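Local coordinates for protein putative hydrolase (Burkholderia cenocepacia, PDB 4X00) that is a putative aryl esterase of the alpha/beta hydrolase fold, probably hydrolysing ester bonds with a serine nucleophile, at residues Phe39-Leu44 / Arg70-Ser75; Ile65-Arg70 / Ala95-Ser100; Arg88-Asp93 / Gly115-Asn120; Arg170-Leu175 / Asp230-Ala235. All blocks are in the same frame, centred on the assembly; numbering follows the deposited sequence.

Contact 1. Residues Phe39-Leu44 / Arg70-Ser75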
loop_
_atom_site.group_PDB
_atom_site.type_symbol
_atom_site.label_atom_id
_atom_site.label_comp_id
_atom_site.label_asym_id
_atom_site.label_seq_id
_atom_site.Cartn_x
_atom_site.Cartn_y
_atom_site.Cartn_z
ATOM N N PHE A 39 3.200 -7.105 -2.336
ATOM C CA PHE A 39 2.718 -5.770 -2.662
ATOM C C PHE A 39 1.410 -5.488 -1.936
ATOM O O PHE A 39 0.494 -6.315 -1.978
ATOM C CB PHE A 39 2.476 -5.629 -4.155
ATOM C CG PHE A 39 3.717 -5.791 -4.986
ATOM C CD1 PHE A 39 4.121 -7.047 -5.394
ATOM C CD2 PHE A 39 4.456 -4.676 -5.390
ATOM C CE1 PHE A 39 5.261 -7.203 -6.191
ATOM C CE2 PHE A 39 5.603 -4.812 -6.176
ATOM C CZ PHE A 39 5.994 -6.077 -6.580
ATOM N N ILE A 40 1.331 -4.327 -1.291
ATOM C CA ILE A 40 0.192 -3.931 -0.461
ATOM C C ILE A 40 -0.324 -2.622 -0.992
ATOM O O ILE A 40 0.390 -1.617 -0.936
ATOM C CB ILE A 40 0.610 -3.760 1.008
ATOM C CG1 ILE A 40 1.378 -4.994 1.488
ATOM C CG2 ILE A 40 -0.627 -3.519 1.887
ATOM C CD1 ILE A 40 2.248 -4.705 2.703
ATOM N N HIS A 41 -1.516 -2.624 -1.582
ATOM C CA HIS A 41 -2.028 -1.420 -2.220
ATOM C C HIS A 41 -2.594 -0.408 -1.210
ATOM O O HIS A 41 -2.523 -0.619 0.006
ATOM C CB HIS A 41 -3.090 -1.779 -3.274
ATOM C CG HIS A 41 -4.358 -2.340 -2.696
ATOM N ND1 HIS A 41 -5.364 -1.549 -2.174
ATOM C CD2 HIS A 41 -4.791 -3.624 -2.586
ATOM C CE1 HIS A 41 -6.356 -2.330 -1.746
ATOM N NE2 HIS A 41 -6.046 -3.592 -2.011
ATOM N N GLY A 42 -3.116 0.702 -1.730
ATOM C CA GLY A 42 -3.595 1.794 -0.904
ATOM C C GLY A 42 -5.101 1.969 -0.988
ATOM O O GLY A 42 -5.823 1.149 -1.574
ATOM N N LEU A 43 -5.557 3.059 -0.406
ATOM C CA LEU A 43 -6.993 3.292 -0.263
ATOM C C LEU A 43 -7.681 3.356 -1.624
ATOM O O LEU A 43 -7.200 4.062 -2.531
ATOM C CB LEU A 43 -7.221 4.602 0.488
ATOM C CG LEU A 43 -8.695 4.938 0.748
ATOM C CD1 LEU A 43 -9.414 3.864 1.608
ATOM C CD2 LEU A 43 -8.764 6.301 1.408
ATOM N N LEU A 44 -8.787 2.615 -1.752
ATOM C CA LEU A 44 -9.603 2.503 -2.985
ATOM C C LEU A 44 -8.883 1.760 -4.110
ATOM O O LEU A 44 -9.383 1.703 -5.240
ATOM C CB LEU A 44 -10.087 3.872 -3.515
ATOM C CG LEU A 44 -10.971 4.673 -2.568
ATOM C CD1 LEU A 44 -11.630 5.800 -3.360
ATOM C CD2 LEU A 44 -11.995 3.865 -1.822
ATOM N N ARG A 70 -8.572 -5.847 3.123
ATOM C CA ARG A 70 -9.938 -5.926 3.624
ATOM C C ARG A 70 -10.707 -4.680 3.182
ATOM O O ARG A 70 -10.177 -3.556 3.124
ATOM C CB ARG A 70 -9.974 -6.071 5.155
ATOM C CG ARG A 70 -9.409 -4.894 5.957
ATOM C CD ARG A 70 -9.650 -5.100 7.489
ATOM N NE ARG A 70 -9.192 -6.443 7.852
ATOM C CZ ARG A 70 -9.855 -7.282 8.637
ATOM N NH1 ARG A 70 -9.409 -8.507 8.787
ATOM N NH2 ARG A 70 -10.963 -6.884 9.285
ATOM N N GLY A 71 -11.980 -4.881 2.848
ATOM C CA GLY A 71 -12.805 -3.768 2.386
ATOM C C GLY A 71 -12.626 -3.368 0.941
ATOM O O GLY A 71 -13.311 -2.449 0.496
ATOM N N HIS A 72 -11.714 -4.025 0.227
ATOM C CA HIS A 72 -11.340 -3.669 -1.139
ATOM C C HIS A 72 -11.439 -4.834 -2.104
ATOM O O HIS A 72 -11.377 -6.000 -1.697
ATOM C CB HIS A 72 -9.886 -3.163 -1.153
ATOM C CG HIS A 72 -9.672 -1.833 -0.477
ATOM N ND1 HIS A 72 -9.568 -1.683 0.893
ATOM C CD2 HIS A 72 -9.463 -0.603 -1.014
ATOM C CE1 HIS A 72 -9.325 -0.405 1.166
ATOM N NE2 HIS A 72 -9.263 0.272 0.025
ATOM N N GLY A 73 -11.574 -4.514 -3.394
ATOM C CA GLY A 73 -11.451 -5.516 -4.441
ATOM C C GLY A 73 -12.401 -6.683 -4.245
ATOM O O GLY A 73 -13.621 -6.479 -4.066
ATOM N N LEU A 74 -11.852 -7.902 -4.206
ATOM C CA LEU A 74 -12.646 -9.118 -3.982
ATOM C C LEU A 74 -12.362 -9.743 -2.625
ATOM O O LEU A 74 -12.777 -10.889 -2.372
ATOM C CB LEU A 74 -12.419 -10.124 -5.125
ATOM C CG LEU A 74 -12.794 -9.587 -6.519
ATOM C CD1 LEU A 74 -12.602 -10.698 -7.587
ATOM C CD2 LEU A 74 -14.197 -8.969 -6.558
ATOM N N SER A 75 -11.728 -8.994 -1.729
ATOM C CA SER A 75 -11.576 -9.461 -0.361
ATOM C C SER A 75 -12.859 -9.244 0.445
ATOM O O SER A 75 -13.774 -8.511 0.029
ATOM C CB SER A 75 -10.399 -8.791 0.323
ATOM O OG SER A 75 -9.191 -9.363 -0.166
#
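H72 reaches across to the loop after strand 36-40 and takes a hydrogen bond there: the backbone N of L44 donates to its NE2 over 3.0 Å, and the donor lies close to the imidazole plane at the ring edge. One face of the same ring receives H41, whose CE1 comes to 3.6 Å from H72 CG. The two imidazoles thus form an edge-to-face pair, their planes at 67°. L43 adds its CD1 methyl, 3.9 Å from H72 NE2.

A second shell fixes both rings. H72 ND1 donates to R70 O at 3.0 Å, which leaves NE2 as the acceptor for L44. H41 ND1 donates to G42 O (2.8 Å), while its NE2 takes the N-H of L69. Histidine suits both places because two ring nitrogens can tie a buried loop in two directions. G71, with phi 80°, adopts angles that favour glycine, and the type II' turn from H72 to S75 closes with S75 N bonded to H72 O.

The H-G sequence after this central strand is where alpha/beta hydrolases usually build part of the oxyanion hole, probably so here, and G42 touches the probable nucleophile elbow. Helix 198-204 packs on L43, L44 and H72, and helix 162-174 brings F172 against the two leucines.

Contact 2. Residues Ile65-Arg70 / Ala95-Ser100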
loop_
_atom_site.group_PDB
_atom_site.type_symbol
_atom_site.label_atom_id
_atom_site.label_comp_id
_atom_site.label_asym_id
_atom_site.label_seq_id
_atom_site.Cartn_x
_atom_site.Cartn_y
_atom_site.Cartn_z
ATOM N N ILE A 65 3.783 -11.458 -5.080
ATOM C CA ILE A 65 2.519 -11.724 -4.390
ATOM C C ILE A 65 1.737 -10.424 -4.232
ATOM O O ILE A 65 2.273 -9.434 -3.724
ATOM C CB ILE A 65 2.784 -12.335 -3.007
ATOM C CG1 ILE A 65 3.515 -13.678 -3.153
ATOM C CG2 ILE A 65 1.467 -12.468 -2.207
ATOM C CD1 ILE A 65 4.172 -14.149 -1.847
ATOM N N THR A 66 0.461 -10.435 -4.619
ATOM C CA THR A 66 -0.406 -9.297 -4.382
ATOM C C THR A 66 -1.646 -9.787 -3.624
ATOM O O THR A 66 -1.919 -10.986 -3.583
ATOM C CB THR A 66 -0.847 -8.614 -5.699
ATOM O OG1 THR A 66 -1.439 -9.583 -6.574
ATOM C CG2 THR A 66 0.311 -7.953 -6.425
ATOM N N TYR A 67 -2.402 -8.863 -3.044
ATOM C CA TYR A 67 -3.689 -9.214 -2.465
ATOM C C TYR A 67 -4.548 -7.978 -2.368
ATOM O O TYR A 67 -4.061 -6.839 -2.467
ATOM C CB TYR A 67 -3.534 -9.859 -1.078
ATOM C CG TYR A 67 -3.026 -8.991 0.043
ATOM C CD1 TYR A 67 -1.668 -8.702 0.155
ATOM C CD2 TYR A 67 -3.889 -8.499 1.020
ATOM C CE1 TYR A 67 -1.177 -7.955 1.217
ATOM C CE2 TYR A 67 -3.429 -7.757 2.089
ATOM C CZ TYR A 67 -2.046 -7.504 2.200
ATOM O OH TYR A 67 -1.569 -6.771 3.257
ATOM N N ASP A 68 -5.854 -8.182 -2.180
ATOM C CA ASP A 68 -6.766 -7.076 -1.945
ATOM C C ASP A 68 -6.891 -6.862 -0.438
ATOM O O ASP A 68 -7.134 -7.808 0.335
ATOM C CB ASP A 68 -8.154 -7.349 -2.535
ATOM C CG ASP A 68 -8.147 -7.492 -4.047
ATOM O OD1 ASP A 68 -7.183 -7.048 -4.715
ATOM O OD2 ASP A 68 -9.108 -8.083 -4.576
ATOM N N LEU A 69 -6.697 -5.626 0.007
ATOM C CA LEU A 69 -6.944 -5.275 1.422
ATOM C C LEU A 69 -8.378 -5.583 1.835
ATOM O O LEU A 69 -9.307 -5.568 1.000
ATOM C CB LEU A 69 -6.701 -3.780 1.664
ATOM C CG LEU A 69 -5.266 -3.268 1.476
ATOM C CD1 LEU A 69 -5.284 -1.742 1.633
ATOM C CD2 LEU A 69 -4.341 -3.939 2.483
ATOM N N ARG A 70 -8.572 -5.847 3.123
ATOM C CA ARG A 70 -9.938 -5.926 3.624
ATOM C C ARG A 70 -10.707 -4.680 3.182
ATOM O O ARG A 70 -10.177 -3.556 3.124
ATOM C CB ARG A 70 -9.974 -6.071 5.155
ATOM C CG ARG A 70 -9.409 -4.894 5.957
ATOM C CD ARG A 70 -9.650 -5.100 7.489
ATOM N NE ARG A 70 -9.192 -6.443 7.852
ATOM C CZ ARG A 70 -9.855 -7.282 8.637
ATOM N NH1 ARG A 70 -9.409 -8.507 8.787
ATOM N NH2 ARG A 70 -10.963 -6.884 9.285
ATOM N N ALA A 95 0.064 -10.568 8.061
ATOM C CA ALA A 95 0.752 -11.686 8.693
ATOM C C ALA A 95 0.193 -13.022 8.200
ATOM O O ALA A 95 0.936 -13.985 8.016
ATOM C CB ALA A 95 0.645 -11.592 10.205
ATOM N N ALA A 96 -1.123 -13.079 7.987
ATOM C CA ALA A 96 -1.742 -14.310 7.535
ATOM C C ALA A 96 -1.280 -14.668 6.125
ATOM O O ALA A 96 -1.051 -15.842 5.815
ATOM C CB ALA A 96 -3.257 -14.187 7.591
ATOM N N ILE A 97 -1.163 -13.667 5.261
ATOM C CA ILE A 97 -0.626 -13.919 3.923
ATOM C C ILE A 97 0.840 -14.353 3.964
ATOM O O ILE A 97 1.200 -15.307 3.285
ATOM C CB ILE A 97 -0.840 -12.703 3.071
ATOM C CG1 ILE A 97 -2.352 -12.688 2.767
ATOM C CG2 ILE A 97 0.022 -12.705 1.784
ATOM C CD1 ILE A 97 -2.842 -11.465 2.214
ATOM N N ILE A 98 1.676 -13.702 4.776
ATOM C CA ILE A 98 3.071 -14.136 4.924
ATOM C C ILE A 98 3.125 -15.594 5.360
ATOM O O ILE A 98 3.903 -16.390 4.831
ATOM C CB ILE A 98 3.823 -13.240 5.927
ATOM C CG1 ILE A 98 3.956 -11.833 5.324
ATOM C CG2 ILE A 98 5.196 -13.834 6.275
ATOM C CD1 ILE A 98 4.458 -10.772 6.277
ATOM N N GLU A 99 2.264 -15.969 6.296
ATOM C CA GLU A 99 2.266 -17.355 6.780
ATOM C C GLU A 99 1.741 -18.352 5.747
ATOM O O GLU A 99 2.353 -19.406 5.513
ATOM C CB GLU A 99 1.452 -17.466 8.066
ATOM C CG GLU A 99 2.183 -16.861 9.242
ATOM C CD GLU A 99 1.437 -16.991 10.560
ATOM O OE1 GLU A 99 0.808 -18.053 10.809
ATOM O OE2 GLU A 99 1.492 -16.020 11.353
ATOM N N SER A 100 0.613 -18.025 5.128
ATOM C CA SER A 100 -0.062 -18.982 4.260
ATOM C C SER A 100 0.760 -19.278 3.016
ATOM O O SER A 100 0.791 -20.410 2.525
ATOM C CB SER A 100 -1.444 -18.462 3.872
ATOM O OG SER A 100 -2.184 -19.480 3.217
#
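I97 points its CD1 methyl onto one face of Y67, joining helix 87-100 to strand 63-67 of the central sheet. This is the layered helix-on-sheet packing of the alpha/beta hydrolase fold, in which alternate residues of a strand face the helices on one side. I65 and Y67 both turn their CB toward the helix, while T66 between them points away, where its hydroxyl bonds to Q27.

The principal interaction is a CH-pi contact. CD1 of I97 sits 3.4 Å from the ring centroid of Y67, 18° off the ring normal, displaced toward the CB end of the ring. The aromatic face offers a broad, flat, polarisable surface, and an isoleucine suits the opposite place because its longer branch carries a methyl far enough from the helix to reach it. That branch starts with CG1 opposite the carbonyl carbon (chi1 -73°), and chi2 of 167° keeps it extended toward the ring. On the strand, Y67 has CG between its backbone N and carbonyl carbon, a rotation that lays the ring face under I97 CD1.

The second interaction is aliphatic and looser: the shorter branch of I97 meets the CG2 methyl of I65. One beta-branched residue of the helix therefore addresses two strand positions, a different methyl for each.

Around these three buried side chains, L94 of the same helix also packs on Y67, and I40 of neighbouring strand 36-40 lies against the tyrosine from the sheet. The methyl-to-methyl distance between I65 CG2 and I97 CG2 is 4.3 Å, whereas I97 CD1 comes within 3.3 Å of Y67 CG.

Contact 3. Residues Arg88-Asp93 / Gly115-Asn120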
loop_
_atom_site.group_PDB
_atom_site.type_symbol
_atom_site.label_atom_id
_atom_site.label_comp_id
_atom_site.label_asym_id
_atom_site.label_seq_id
_atom_site.Cartn_x
_atom_site.Cartn_y
_atom_site.Cartn_z
ATOM N N ARG A 88 -4.406 -3.141 13.941
ATOM C CA ARG A 88 -3.892 -4.493 14.100
ATOM C C ARG A 88 -4.591 -5.484 13.168
ATOM O O ARG A 88 -3.975 -6.476 12.756
ATOM C CB ARG A 88 -4.027 -4.949 15.575
ATOM C CG ARG A 88 -3.571 -6.381 15.886
ATOM C CD ARG A 88 -2.108 -6.634 15.510
ATOM N NE ARG A 88 -1.716 -7.992 15.892
ATOM C CZ ARG A 88 -1.232 -8.322 17.081
ATOM N NH1 ARG A 88 -1.089 -7.392 18.011
ATOM N NH2 ARG A 88 -0.890 -9.579 17.340
ATOM N N ARG A 89 -5.875 -5.251 12.845
ATOM C CA ARG A 89 -6.574 -6.208 11.984
ATOM C C ARG A 89 -5.921 -6.271 10.611
ATOM O O ARG A 89 -5.797 -7.349 10.013
ATOM C CB ARG A 89 -8.050 -5.850 11.774
ATOM C CG ARG A 89 -8.907 -5.858 12.960
ATOM C CD ARG A 89 -9.113 -7.271 13.438
ATOM N NE ARG A 89 -9.867 -7.153 14.653
ATOM C CZ ARG A 89 -11.191 -7.226 14.735
ATOM N NH1 ARG A 89 -11.936 -7.514 13.667
ATOM N NH2 ARG A 89 -11.762 -7.062 15.910
ATOM N N TRP A 90 -5.509 -5.113 10.105
ATOM C CA TRP A 90 -4.892 -5.072 8.782
ATOM C C TRP A 90 -3.490 -5.685 8.837
ATOM O O TRP A 90 -3.048 -6.338 7.894
ATOM C CB TRP A 90 -4.789 -3.641 8.264
ATOM C CG TRP A 90 -6.071 -2.813 8.277
ATOM C CD1 TRP A 90 -6.758 -2.377 9.365
ATOM C CD2 TRP A 90 -6.755 -2.280 7.139
ATOM N NE1 TRP A 90 -7.834 -1.615 8.982
ATOM C CE2 TRP A 90 -7.854 -1.539 7.615
ATOM C CE3 TRP A 90 -6.542 -2.357 5.759
ATOM C CZ2 TRP A 90 -8.747 -0.889 6.754
ATOM C CZ3 TRP A 90 -7.414 -1.708 4.913
ATOM C CH2 TRP A 90 -8.492 -0.972 5.405
ATOM N N ALA A 91 -2.767 -5.414 9.916
ATOM C CA ALA A 91 -1.485 -6.060 10.115
ATOM C C ALA A 91 -1.626 -7.572 10.194
ATOM O O ALA A 91 -0.767 -8.304 9.671
ATOM C CB ALA A 91 -0.791 -5.522 11.374
ATOM N N ASP A 92 -2.682 -8.046 10.859
ATOM C CA ASP A 92 -2.912 -9.493 10.940
ATOM C C ASP A 92 -3.271 -10.098 9.586
ATOM O O ASP A 92 -2.923 -11.254 9.327
ATOM C CB ASP A 92 -4.006 -9.823 11.957
ATOM C CG ASP A 92 -3.580 -9.577 13.397
ATOM O OD1 ASP A 92 -2.377 -9.369 13.696
ATOM O OD2 ASP A 92 -4.473 -9.615 14.257
ATOM N N ASP A 93 -3.950 -9.337 8.724
ATOM C CA ASP A 93 -4.205 -9.807 7.366
ATOM C C ASP A 93 -2.871 -10.066 6.661
ATOM O O ASP A 93 -2.685 -11.108 6.028
ATOM C CB ASP A 93 -4.999 -8.779 6.521
ATOM C CG ASP A 93 -6.420 -8.525 7.019
ATOM O OD1 ASP A 93 -6.962 -9.346 7.759
ATOM O OD2 ASP A 93 -6.991 -7.492 6.608
ATOM N N GLY A 115 1.432 1.516 3.412
ATOM C CA GLY A 115 2.551 1.873 4.285
ATOM C C GLY A 115 2.152 1.831 5.757
ATOM O O GLY A 115 2.914 1.380 6.621
ATOM N N ALA A 116 0.940 2.295 6.044
ATOM C CA ALA A 116 0.449 2.235 7.422
ATOM C C ALA A 116 0.240 0.792 7.869
ATOM O O ALA A 116 0.476 0.447 9.040
ATOM C CB ALA A 116 -0.853 3.028 7.547
ATOM N N VAL A 117 -0.226 -0.046 6.946
ATOM C CA VAL A 117 -0.332 -1.476 7.258
ATOM C C VAL A 117 1.057 -2.047 7.621
ATOM O O VAL A 117 1.183 -2.807 8.605
ATOM C CB VAL A 117 -0.932 -2.266 6.071
ATOM C CG1 VAL A 117 -0.858 -3.776 6.294
ATOM C CG2 VAL A 117 -2.385 -1.830 5.769
ATOM N N ILE A 118 2.097 -1.695 6.845
ATOM C CA ILE A 118 3.449 -2.146 7.195
ATOM C C ILE A 118 3.854 -1.638 8.573
ATOM O O ILE A 118 4.418 -2.409 9.366
ATOM C CB ILE A 118 4.482 -1.707 6.134
ATOM C CG1 ILE A 118 4.205 -2.443 4.827
ATOM C CG2 ILE A 118 5.909 -2.035 6.630
ATOM C CD1 ILE A 118 5.076 -1.974 3.645
ATOM N N SER A 119 3.596 -0.363 8.876
ATOM C CA SER A 119 3.990 0.128 10.206
ATOM C C SER A 119 3.301 -0.663 11.308
ATOM O O SER A 119 3.924 -0.988 12.325
ATOM C CB SER A 119 3.657 1.605 10.395
ATOM O OG SER A 119 4.442 2.373 9.508
ATOM N N ASN A 120 2.012 -0.953 11.119
ATOM C CA ASN A 120 1.281 -1.705 12.132
ATOM C C ASN A 120 1.768 -3.153 12.224
ATOM O O ASN A 120 1.829 -3.714 13.327
ATOM C CB ASN A 120 -0.219 -1.630 11.857
ATOM C CG ASN A 120 -0.803 -0.319 12.299
ATOM O OD1 ASN A 120 -0.392 0.222 13.332
ATOM N ND2 ASN A 120 -1.811 0.183 11.560
#
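W90 meets V117 obliquely, presenting neither a clear face nor an edge: V117 CG2 lies 4.2 Å from CE3 of the indole and 3.9 Å from W90 CB. The indole itself leads away from this helix pair, its NE1 donating to Y84 O, and M200 and V204 of helix 198-204 pack on it. The other flat group, the guanidinium of R88, has D92 OD1 at its edge and in its plane. NE donates to that oxygen over 2.7 Å, meeting it on the syn side, in a salt bridge one turn along the helix. D92 OD1 also bonds to Y125 OH.

Across the contact the two methyls of V117 divide their work. CG1 stands opposite the backbone N (chi1 171°) and touches W90 O at 3.7 Å, while CG2 takes the tryptophan side chain.

Helices 87-100 and 113-125 are neighbours in the alpha/beta hydrolase fold, the latter following the probable nucleophile elbow, which V117 touches. Their local segments cross at -88°, with axes 8.2 Å apart at closest approach.

So near an approach calls for a small residue, and A91 supplies one: its CA is 5.5 Å from that of V117. The methyl of A91 rests on the backbone of N120, CB to C 3.6 Å, and beside N120 CB. The polar end of this buried asparagine is satisfied elsewhere, OD1 accepting from the N of E210 and ND2 donating to T208 O.

Contact 4. Residues Arg170-Leu175 / Asp230-Ala235. With EDO (1,2-ethanediol), chain G.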
loop_
_atom_site.group_PDB
_atom_site.type_symbol
_atom_site.label_atom_id
_atom_site.label_comp_id
_atom_site.label_asym_id
_atom_site.label_seq_id
_atom_site.Cartn_x
_atom_site.Cartn_y
_atom_site.Cartn_z
ATOM N N ARG A 170 -14.063 9.627 -7.584
ATOM C CA ARG A 170 -13.421 9.949 -8.850
ATOM C C ARG A 170 -12.404 11.068 -8.648
ATOM O O ARG A 170 -11.278 11.011 -9.199
ATOM C CB ARG A 170 -14.487 10.349 -9.891
ATOM C CG ARG A 170 -13.917 10.505 -11.288
ATOM C CD ARG A 170 -15.039 10.675 -12.356
ATOM N NE ARG A 170 -15.741 11.943 -12.166
ATOM C CZ ARG A 170 -16.969 12.103 -11.651
ATOM N NH1 ARG A 170 -17.447 13.325 -11.497
ATOM N NH2 ARG A 170 -17.719 11.061 -11.254
ATOM N N ALA A 171 -12.745 12.066 -7.838
ATOM C CA ALA A 171 -11.806 13.151 -7.544
ATOM C C ALA A 171 -10.585 12.634 -6.761
ATOM O O ALA A 171 -9.438 13.042 -7.013
ATOM C CB ALA A 171 -12.522 14.270 -6.764
ATOM N N PHE A 172 -10.817 11.735 -5.811
ATOM C CA PHE A 172 -9.707 11.147 -5.068
ATOM C C PHE A 172 -8.770 10.397 -6.019
ATOM O O PHE A 172 -7.542 10.478 -5.893
ATOM C CB PHE A 172 -10.257 10.203 -3.997
ATOM C CG PHE A 172 -9.188 9.545 -3.194
ATOM C CD1 PHE A 172 -8.691 10.188 -2.080
ATOM C CD2 PHE A 172 -8.707 8.283 -3.524
ATOM C CE1 PHE A 172 -7.683 9.592 -1.307
ATOM C CE2 PHE A 172 -7.708 7.670 -2.732
ATOM C CZ PHE A 172 -7.204 8.343 -1.630
ATOM N N LEU A 173 -9.334 9.605 -6.924
ATOM C CA LEU A 173 -8.481 8.834 -7.843
ATOM C C LEU A 173 -7.672 9.794 -8.717
ATOM O O LEU A 173 -6.486 9.541 -8.991
ATOM C CB LEU A 173 -9.316 7.894 -8.710
ATOM C CG LEU A 173 -8.528 6.929 -9.622
ATOM C CD1 LEU A 173 -7.590 6.045 -8.825
ATOM C CD2 LEU A 173 -9.489 6.094 -10.431
ATOM N N ARG A 174 -8.257 10.920 -9.158
ATOM C CA ARG A 174 -7.483 11.896 -9.935
ATOM C C ARG A 174 -6.325 12.448 -9.116
ATOM O O ARG A 174 -5.249 12.708 -9.664
ATOM C CB ARG A 174 -8.382 13.035 -10.405
ATOM C CG ARG A 174 -9.341 12.645 -11.508
ATOM C CD ARG A 174 -8.590 12.360 -12.801
ATOM N NE ARG A 174 -9.493 11.998 -13.895
ATOM C CZ ARG A 174 -9.098 11.447 -15.040
ATOM N NH1 ARG A 174 -7.806 11.187 -15.250
ATOM N NH2 ARG A 174 -10.000 11.165 -15.976
ATOM N N LEU A 175 -6.533 12.615 -7.809
ATOM C CA LEU A 175 -5.482 13.117 -6.925
ATOM C C LEU A 175 -4.372 12.089 -6.720
ATOM O O LEU A 175 -3.337 12.420 -6.145
ATOM C CB LEU A 175 -6.079 13.514 -5.572
ATOM C CG LEU A 175 -6.891 14.816 -5.670
ATOM C CD1 LEU A 175 -7.696 14.962 -4.363
ATOM C CD2 LEU A 175 -6.011 16.047 -5.915
ATOM N N ASP A 230 3.174 14.523 -4.941
ATOM C CA ASP A 230 2.073 13.779 -4.333
ATOM C C ASP A 230 1.033 14.756 -3.760
ATOM O O ASP A 230 1.327 15.597 -2.928
ATOM C CB ASP A 230 2.674 12.860 -3.259
ATOM C CG ASP A 230 1.668 11.894 -2.641
ATOM O OD1 ASP A 230 0.457 12.207 -2.628
ATOM O OD2 ASP A 230 2.081 10.810 -2.157
ATOM N N ALA A 231 -0.190 14.646 -4.261
ATOM C CA ALA A 231 -1.292 15.542 -3.894
ATOM C C ALA A 231 -2.117 15.018 -2.730
ATOM O O ALA A 231 -3.094 15.658 -2.355
ATOM C CB ALA A 231 -2.188 15.796 -5.110
ATOM N N LEU A 232 -1.709 13.886 -2.148
ATOM C CA LEU A 232 -2.486 13.292 -1.066
ATOM C C LEU A 232 -1.661 13.160 0.190
ATOM O O LEU A 232 -2.130 13.513 1.276
ATOM C CB LEU A 232 -3.058 11.936 -1.480
ATOM C CG LEU A 232 -4.195 12.049 -2.498
ATOM C CD1 LEU A 232 -4.490 10.697 -3.102
ATOM C CD2 LEU A 232 -5.486 12.636 -1.870
ATOM N N VAL A 233 -0.439 12.656 0.055
ATOM C CA VAL A 233 0.467 12.553 1.196
ATOM C C VAL A 233 1.559 13.595 0.993
ATOM O O VAL A 233 2.107 13.676 -0.109
ATOM C CB VAL A 233 1.068 11.128 1.318
ATOM C CG1 VAL A 233 2.155 11.091 2.396
ATOM C CG2 VAL A 233 -0.040 10.099 1.642
ATOM N N LYS A 234 1.843 14.407 2.015
ATOM C CA LYS A 234 2.913 15.408 1.921
ATOM C C LYS A 234 4.265 14.682 1.954
ATOM O O LYS A 234 4.661 14.134 2.983
ATOM C CB LYS A 234 2.839 16.445 3.057
ATOM C CG LYS A 234 1.572 17.324 3.037
ATOM C CD LYS A 234 1.517 18.203 4.267
ATOM C CE LYS A 234 0.347 19.164 4.206
ATOM N NZ LYS A 234 0.263 19.924 5.474
ATOM N N ALA A 235 4.952 14.675 0.817
ATOM C CA ALA A 235 6.148 13.830 0.634
ATOM C C ALA A 235 7.290 14.207 1.575
ATOM O O ALA A 235 7.754 13.361 2.354
ATOM C CB ALA A 235 6.628 13.902 -0.822
HETATM C C1 EDO G . 3.479 18.143 -1.017
HETATM O O1 EDO G . 4.092 18.037 0.266
HETATM C C2 EDO G . 4.123 17.188 -2.011
HETATM O O2 EDO G . 3.878 15.836 -1.659
HETATM O O HOH W 1 -0.661 12.903 -6.628
#
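L232 fits its side chain into the corner made by F172 and the last residue of the opposite segment, L175. From CB, CG is set opposite the carbonyl carbon (chi1 -72°), and there it already meets L175, whose CB is 3.9 Å away. Beyond CG the branches part. CD2 lies 3.8 Å from F172 CE1 and also against L175 CB. CD1 sits over one face of the phenyl ring, 4.2 Å from its centroid in a CH-pi contact, and touches L175 O as well. A branched leucine tip suits this corner because each methyl can serve both neighbours.

Beside it the small A231 lets the backbones draw together: its CB packs on L175 CD2. One water joins the main chains here, donating to L175 O at 2.8 Å and accepting from A231 N. An ethanediol, probably from the crystallisation liquor, accepts from A235 N and donates to D230 O through its O2.

D230 holds the loop's shape. Its OD1 accepts from L232 N (2.8 Å), an Asx turn, and from V233 N (2.9 Å), which extends it to an Asx motif. OD2 is left to bond H259 ND1, as expected for the acid of a Ser-His-Asp triad, which D230 probably forms with H259 and S112 in this alpha/beta hydrolase.

Overall arrangement
All four contacts belong to one alpha/beta hydrolase fold. Contacts 1 and 2 alternate along the chain, share R70 and rest on neighbouring strands 36-40 and 63-67, their centres about 10 Å apart. Contact 3 uses helix 87-100 in common with contact 2 and lies about 11 Å from it, centre to centre; the salt bridge from R70 to D93 ties contact 3 to both. Contact 4, last along the chain, stands about 17 Å from contact 1 between centres and touches it where F172 meets L43 and L44. Contacts 2 and 4 are about 25 Å apart, on opposite sides of the chain's centre. Contact 1 thus links the sheet-and-helix core to the region of the probable catalytic acid.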